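Local coordinates for amine oxidase (Emericella nidulans, PDB 3PGB), which probably oxidises primary amines to aldehydes, using a copper ion and a topaquinone cofactor formed from one of its own tyrosines, at residues Tyr188-Trp191 against Leu192-Ser196; Tyr284-Thr287 against Glu288-Arg291. All coordinates share one frame; numbering follows the deposited sequence.

Contact 1: residues Tyr188-Trp191 against Leu192-Ser196; sequences YSEW and LFKIS
This is a local contact within helix 186-198, between side chains four and five residues apart, where the helix, with a wider pi-type turn, packs on the antiparallel sheet of strands 219-223 to 282-284. Helix and sheet are consistent with a small N-terminal alpha/beta domain of copper amine oxidases. The turn is marked by the i to i+5 bond from Phe193 N to Tyr188 O, 3.0 Å long. Regular i to i+4 bonding follows, from Ile195 N to Trp191 O. Leu192 sets CD1 over one face of the Tyr188 ring, 3.8 Å from its centroid. The Phe193 ring takes Tyr188 CB and CD1 over one face, and the two ring planes stand at 54°. Leu192 and Ile195 both reach Leu260 of strand 255-263. Tyr188 OH bonds to Ile221 O and Trp191 NE1 to Ser262 OG, which ties Tyr188 and Trp191 to the sheet. On the exposed side, Lys194 runs extended past Ser189 O to a salt bridge with Glu190. Its NZ comes from above the carboxylate plane, 3.0 Å from Glu190 OE1. With chi1 at -168°, the Trp191 indole swings away from its backbone N and across the end of Ile195. Ile195 CD1 sits over its five-membered ring, 3.5 Å from the centroid.

Contact 2: residues Tyr284-Thr287 against Glu288-Arg291; sequences YETT and EEFR
Tyr284 offers one ring face to Phe290, which overlaps it with CA and with the edge of its own ring. The pair is T-shaped (edge-to-face), with centroids 5.4 Å apart and planes at 66°. Phe290 CD2 comes closest, 3.7 Å from Tyr284 CD1. Phe290 CG lies anti to the backbone N (chi1 177°), which turns the ring back toward the end of strand 282-284. Trp277 also meets the Phe290 ring, and Ile202 of helix 200-207 touches it.

Beside the rings, Thr286 is the N-cap of helix 287-294 and forms a capping box with Glu289. Thr286 OG1 accepts from Glu289 N at 3.2 Å. In return, Glu289 OE2 takes a weak, bent bond from Thr286 N at 3.0 Å. The extended Glu289 chain crosses the threonine, and its CG packs against OG1. A water bonded to Thr286 OG1 also donates weakly to Glu288 OE2. Behind the cap, the helix continues with Phe290 N to Thr286 O and a shorter bond, 2.8 Å, from Arg291 N to Thr287 O. Arg291 CG packs on Thr287 CG2, while its guanidinium group forms a salt bridge with Asp201. The box thus satisfies one amide of the first helical turn, and the negative Glu289 carboxylate beside the helix N-terminus probably interacts favourably with the helix dipole.

In the fold
Both contacts are local, and both belong to helices associated with the five-stranded antiparallel sheet 219-284. Contact 1 lies within helix 186-198 and is partly buried, with two of its touching residues buried. Contact 2 is a surface contact where the last strand, 282-284, turns into helix 287-294; Phe290 is its buried residue. Their centres are about 16 Å apart, and their nearest atoms come to about 5 Å without touching. Trp277 is a shared neighbour: it touches Ile195 of contact 1 and meets Phe290 and Thr287 of contact 2. Contact 1 relies more on aliphatic groups over aromatic faces, and contact 2 more on polar capping. Neither lies near the copper or calcium sites.

Contact 1: residues Tyr188-Trp191 against Leu192-Ser196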
ATOM      1  N   TYR A 188     -12.414 -35.995 -24.787  1.00 25.71           N
ATOM      2  CA  TYR A 188     -13.469 -35.256 -25.475  1.00 25.69           C
ATOM      3  C   TYR A 188     -14.185 -36.098 -26.529  1.00 25.74           C
ATOM      4  O   TYR A 188     -15.398 -36.292 -26.444  1.00 25.96           O
ATOM      5  CB  TYR A 188     -12.924 -33.958 -26.085  1.00 25.66           C
ATOM      6  CG  TYR A 188     -12.761 -32.859 -25.056  1.00 25.32           C
ATOM      7  CD1 TYR A 188     -13.805 -31.993 -24.772  1.00 24.84           C
ATOM      8  CD2 TYR A 188     -11.574 -32.706 -24.353  1.00 24.71           C
ATOM      9  CE1 TYR A 188     -13.668 -30.997 -23.821  1.00 25.09           C
ATOM     10  CE2 TYR A 188     -11.422 -31.709 -23.405  1.00 24.76           C
ATOM     11  CZ  TYR A 188     -12.473 -30.858 -23.140  1.00 24.77           C
ATOM     12  OH  TYR A 188     -12.334 -29.869 -22.201  1.00 23.83           O
ATOM     13  N   SER A 189     -13.441 -36.602 -27.508  1.00 25.57           N
ATOM     14  CA  SER A 189     -14.045 -37.285 -28.654  1.00 25.55           C
ATOM     15  C   SER A 189     -14.730 -38.608 -28.287  1.00 25.50           C
ATOM     16  O   SER A 189     -15.726 -38.986 -28.907  1.00 25.19           O
ATOM     17  CB  SER A 189     -12.998 -37.523 -29.745  1.00 25.50           C
ATOM     18  OG  SER A 189     -11.898 -38.248 -29.233  1.00 25.64           O
ATOM     19  N   GLU A 190     -14.201 -39.298 -27.279  1.00 25.53           N
ATOM     20  CA  GLU A 190     -14.709 -40.618 -26.892  1.00 25.64           C
ATOM     21  C   GLU A 190     -15.543 -40.590 -25.616  1.00 25.44           C
ATOM     22  O   GLU A 190     -16.028 -41.636 -25.172  1.00 25.67           O
ATOM     23  CB  GLU A 190     -13.543 -41.602 -26.724  1.00 25.75           C
ATOM     24  CG  GLU A 190     -12.739 -41.837 -28.000  1.00 26.59           C
ATOM     25  CD  GLU A 190     -13.604 -42.332 -29.153  1.00 27.52           C
ATOM     26  OE1 GLU A 190     -14.424 -43.251 -28.938  1.00 27.51           O
ATOM     27  OE2 GLU A 190     -13.474 -41.790 -30.268  1.00 28.67           O
ATOM     28  N   TRP A 191     -15.724 -39.404 -25.033  1.00 25.10           N
ATOM     29  CA  TRP A 191     -16.463 -39.282 -23.776  1.00 24.67           C
ATOM     30  C   TRP A 191     -17.353 -38.032 -23.732  1.00 24.59           C
ATOM     31  O   TRP A 191     -18.553 -38.136 -23.980  1.00 24.63           O
ATOM     32  CB  TRP A 191     -15.489 -39.333 -22.594  1.00 24.49           C
ATOM     33  CG  TRP A 191     -16.143 -39.499 -21.268  1.00 23.76           C
ATOM     34  CD1 TRP A 191     -16.181 -38.588 -20.262  1.00 23.70           C
ATOM     35  CD2 TRP A 191     -16.858 -40.647 -20.802  1.00 23.16           C
ATOM     36  NE1 TRP A 191     -16.874 -39.094 -19.190  1.00 23.50           N
ATOM     37  CE2 TRP A 191     -17.298 -40.359 -19.494  1.00 23.11           C
ATOM     38  CE3 TRP A 191     -17.167 -41.893 -21.360  1.00 22.22           C
ATOM     39  CZ2 TRP A 191     -18.027 -41.271 -18.734  1.00 22.53           C
ATOM     40  CZ3 TRP A 191     -17.889 -42.797 -20.606  1.00 21.90           C
ATOM     41  CH2 TRP A 191     -18.314 -42.481 -19.306  1.00 22.28           C
ATOM     42  N   LEU A 192     -16.774 -36.864 -23.449  1.00 24.43           N
ATOM     43  CA  LEU A 192     -17.562 -35.651 -23.191  1.00 24.37           C
ATOM     44  C   LEU A 192     -18.524 -35.293 -24.318  1.00 24.41           C
ATOM     45  O   LEU A 192     -19.705 -35.060 -24.074  1.00 24.42           O
ATOM     46  CB  LEU A 192     -16.647 -34.456 -22.898  1.00 24.28           C
ATOM     47  CG  LEU A 192     -15.923 -34.483 -21.547  1.00 23.86           C
ATOM     48  CD1 LEU A 192     -14.861 -33.396 -21.485  1.00 23.18           C
ATOM     49  CD2 LEU A 192     -16.913 -34.347 -20.397  1.00 22.48           C
ATOM     50  N   PHE A 193     -18.022 -35.256 -25.544  1.00 24.68           N
ATOM     51  CA  PHE A 193     -18.859 -34.934 -26.698  1.00 25.07           C
ATOM     52  C   PHE A 193     -19.922 -35.996 -26.968  1.00 25.08           C
ATOM     53  O   PHE A 193     -21.014 -35.677 -27.436  1.00 25.30           O
ATOM     54  CB  PHE A 193     -18.015 -34.732 -27.964  1.00 25.24           C
ATOM     55  CG  PHE A 193     -17.160 -33.485 -27.954  1.00 25.89           C
ATOM     56  CD1 PHE A 193     -17.524 -32.350 -27.231  1.00 26.39           C
ATOM     57  CD2 PHE A 193     -15.999 -33.437 -28.713  1.00 26.50           C
ATOM     58  CE1 PHE A 193     -16.730 -31.212 -27.249  1.00 26.49           C
ATOM     59  CE2 PHE A 193     -15.207 -32.294 -28.740  1.00 26.75           C
ATOM     60  CZ  PHE A 193     -15.573 -31.183 -28.008  1.00 26.48           C
ATOM     61  N   LYS A 194     -19.608 -37.254 -26.686  1.00 25.14           N
ATOM     62  CA  LYS A 194     -20.591 -38.317 -26.850  1.00 25.37           C
ATOM     63  C   LYS A 194     -21.712 -38.169 -25.818  1.00 25.13           C
ATOM     64  O   LYS A 194     -22.889 -38.269 -26.160  1.00 24.97           O
ATOM     65  CB  LYS A 194     -19.921 -39.698 -26.792  1.00 25.62           C
ATOM     66  CG  LYS A 194     -19.005 -39.937 -27.998  1.00 26.66           C
ATOM     67  CD  LYS A 194     -18.610 -41.400 -28.206  1.00 28.12           C
ATOM     68  CE  LYS A 194     -18.004 -41.594 -29.607  1.00 28.51           C
ATOM     69  NZ  LYS A 194     -17.315 -42.908 -29.768  1.00 29.62           N
ATOM     70  N   ILE A 195     -21.337 -37.897 -24.569  1.00 24.88           N
ATOM     71  CA  ILE A 195     -22.309 -37.635 -23.507  1.00 24.71           C
ATOM     72  C   ILE A 195     -23.118 -36.373 -23.813  1.00 24.60           C
ATOM     73  O   ILE A 195     -24.329 -36.336 -23.583  1.00 24.59           O
ATOM     74  CB  ILE A 195     -21.626 -37.480 -22.122  1.00 24.67           C
ATOM     75  CG1 ILE A 195     -21.024 -38.810 -21.664  1.00 24.44           C
ATOM     76  CG2 ILE A 195     -22.625 -36.986 -21.081  1.00 24.18           C
ATOM     77  CD1 ILE A 195     -20.020 -38.667 -20.541  1.00 24.67           C
ATOM     78  N   SER A 196     -22.451 -35.347 -24.333  1.00 24.41           N
ATOM     79  CA  SER A 196     -23.128 -34.107 -24.684  1.00 24.38           C
ATOM     80  C   SER A 196     -24.135 -34.313 -25.813  1.00 24.22           C
ATOM     81  O   SER A 196     -25.201 -33.709 -25.804  1.00 24.24           O
ATOM     82  CB  SER A 196     -22.121 -33.028 -25.073  1.00 24.32           C
ATOM     83  OG  SER A 196     -22.802 -31.857 -25.486  1.00 24.60           O
TER

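Contact 2: residues Tyr284-Thr287 against Glu288-Arg291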
ATOM      1  N   TYR A 284     -28.673 -35.803 -10.217  1.00 25.40           N
ATOM      2  CA  TYR A 284     -29.240 -36.959 -10.920  1.00 26.11           C
ATOM      3  C   TYR A 284     -28.145 -37.993 -11.199  1.00 26.73           C
ATOM      4  O   TYR A 284     -27.155 -37.682 -11.865  1.00 26.92           O
ATOM      5  CB  TYR A 284     -29.866 -36.523 -12.247  1.00 26.08           C
ATOM      6  CG  TYR A 284     -30.875 -35.405 -12.132  1.00 25.88           C
ATOM      7  CD1 TYR A 284     -30.470 -34.076 -12.179  1.00 25.66           C
ATOM      8  CD2 TYR A 284     -32.236 -35.674 -11.995  1.00 25.92           C
ATOM      9  CE1 TYR A 284     -31.386 -33.036 -12.083  1.00 25.81           C
ATOM     10  CE2 TYR A 284     -33.166 -34.639 -11.896  1.00 26.07           C
ATOM     11  CZ  TYR A 284     -32.728 -33.320 -11.944  1.00 25.94           C
ATOM     12  OH  TYR A 284     -33.622 -32.282 -11.847  1.00 25.26           O
ATOM     13  N   GLU A 285     -28.324 -39.219 -10.713  1.00 27.36           N
ATOM     14  CA  GLU A 285     -27.304 -40.264 -10.872  1.00 28.06           C
ATOM     15  C   GLU A 285     -27.073 -40.703 -12.335  1.00 28.23           C
ATOM     16  O   GLU A 285     -25.960 -41.092 -12.691  1.00 28.39           O
ATOM     17  CB  GLU A 285     -27.631 -41.485  -9.999  1.00 28.34           C
ATOM     18  CG  GLU A 285     -26.456 -42.463  -9.834  1.00 29.91           C
ATOM     19  CD  GLU A 285     -26.773 -43.676  -8.952  1.00 32.10           C
ATOM     20  OE1 GLU A 285     -27.961 -43.899  -8.611  1.00 32.80           O
ATOM     21  OE2 GLU A 285     -25.818 -44.415  -8.606  1.00 33.34           O
ATOM     22  N   THR A 286     -28.103 -40.639 -13.178  1.00 28.36           N
ATOM     23  CA  THR A 286     -27.981 -41.089 -14.569  1.00 28.63           C
ATOM     24  C   THR A 286     -28.550 -40.074 -15.555  1.00 29.02           C
ATOM     25  O   THR A 286     -29.327 -39.191 -15.177  1.00 29.08           O
ATOM     26  CB  THR A 286     -28.701 -42.441 -14.796  1.00 28.64           C
ATOM     27  OG1 THR A 286     -30.121 -42.243 -14.805  1.00 28.51           O
ATOM     28  CG2 THR A 286     -28.335 -43.449 -13.711  1.00 28.58           C
ATOM     29  N   THR A 287     -28.162 -40.215 -16.820  1.00 29.38           N
ATOM     30  CA  THR A 287     -28.663 -39.354 -17.890  1.00 29.95           C
ATOM     31  C   THR A 287     -30.171 -39.552 -18.112  1.00 30.55           C
ATOM     32  O   THR A 287     -30.900 -38.582 -18.334  1.00 30.67           O
ATOM     33  CB  THR A 287     -27.898 -39.598 -19.218  1.00 29.94           C
ATOM     34  OG1 THR A 287     -26.511 -39.294 -19.038  1.00 29.84           O
ATOM     35  CG2 THR A 287     -28.449 -38.732 -20.344  1.00 29.75           C
ATOM     36  N   GLU A 288     -30.632 -40.802 -18.045  1.00 31.16           N
ATOM     37  CA  GLU A 288     -32.059 -41.117 -18.183  1.00 31.57           C
ATOM     38  C   GLU A 288     -32.871 -40.330 -17.156  1.00 31.34           C
ATOM     39  O   GLU A 288     -33.886 -39.726 -17.492  1.00 31.39           O
ATOM     40  CB  GLU A 288     -32.302 -42.626 -18.004  1.00 31.91           C
ATOM     41  CG  GLU A 288     -33.741 -43.100 -18.308  1.00 33.60           C
ATOM     42  CD  GLU A 288     -34.272 -44.127 -17.286  1.00 35.91           C
ATOM     43  OE1 GLU A 288     -34.424 -45.324 -17.642  1.00 36.21           O
ATOM     44  OE2 GLU A 288     -34.539 -43.730 -16.122  1.00 37.23           O
ATOM     45  N   GLU A 289     -32.411 -40.337 -15.908  1.00 31.25           N
ATOM     46  CA  GLU A 289     -33.080 -39.615 -14.819  1.00 31.27           C
ATOM     47  C   GLU A 289     -33.130 -38.101 -15.038  1.00 30.89           C
ATOM     48  O   GLU A 289     -34.133 -37.462 -14.722  1.00 30.84           O
ATOM     49  CB  GLU A 289     -32.398 -39.913 -13.483  1.00 31.56           C
ATOM     50  CG  GLU A 289     -32.619 -41.329 -12.973  1.00 32.50           C
ATOM     51  CD  GLU A 289     -31.852 -41.614 -11.693  1.00 33.93           C
ATOM     52  OE1 GLU A 289     -32.466 -42.146 -10.740  1.00 36.00           O
ATOM     53  OE2 GLU A 289     -30.644 -41.301 -11.631  1.00 33.69           O
ATOM     54  N   PHE A 290     -32.049 -37.534 -15.568  1.00 30.58           N
ATOM     55  CA  PHE A 290     -32.008 -36.107 -15.900  1.00 30.22           C
ATOM     56  C   PHE A 290     -32.934 -35.779 -17.066  1.00 30.01           C
ATOM     57  O   PHE A 290     -33.686 -34.807 -17.009  1.00 29.99           O
ATOM     58  CB  PHE A 290     -30.582 -35.666 -16.239  1.00 30.17           C
ATOM     59  CG  PHE A 290     -30.480 -34.227 -16.669  1.00 29.67           C
ATOM     60  CD1 PHE A 290     -30.069 -33.897 -17.953  1.00 28.92           C
ATOM     61  CD2 PHE A 290     -30.806 -33.202 -15.787  1.00 29.51           C
ATOM     62  CE1 PHE A 290     -29.979 -32.576 -18.350  1.00 28.81           C
ATOM     63  CE2 PHE A 290     -30.719 -31.872 -16.178  1.00 28.99           C
ATOM     64  CZ  PHE A 290     -30.304 -31.561 -17.462  1.00 29.02           C
ATOM     65  N   ARG A 291     -32.872 -36.587 -18.119  1.00 29.89           N
ATOM     66  CA  ARG A 291     -33.703 -36.367 -19.305  1.00 29.90           C
ATOM     67  C   ARG A 291     -35.194 -36.410 -18.977  1.00 29.46           C
ATOM     68  O   ARG A 291     -35.956 -35.569 -19.455  1.00 29.46           O
ATOM     69  CB  ARG A 291     -33.389 -37.388 -20.404  1.00 30.05           C
ATOM     70  CG  ARG A 291     -32.001 -37.254 -21.017  1.00 30.65           C
ATOM     71  CD  ARG A 291     -31.873 -38.015 -22.338  1.00 31.45           C
ATOM     72  NE  ARG A 291     -32.220 -37.154 -23.469  1.00 32.71           N
ATOM     73  CZ  ARG A 291     -33.422 -37.066 -24.039  1.00 33.70           C
ATOM     74  NH1 ARG A 291     -34.451 -37.809 -23.624  1.00 34.84           N
ATOM     75  NH2 ARG A 291     -33.597 -36.228 -25.051  1.00 33.30           N
TER
HETATM   76  O   HOH W   1     -31.979 -44.583 -14.965  1.00 25.21           O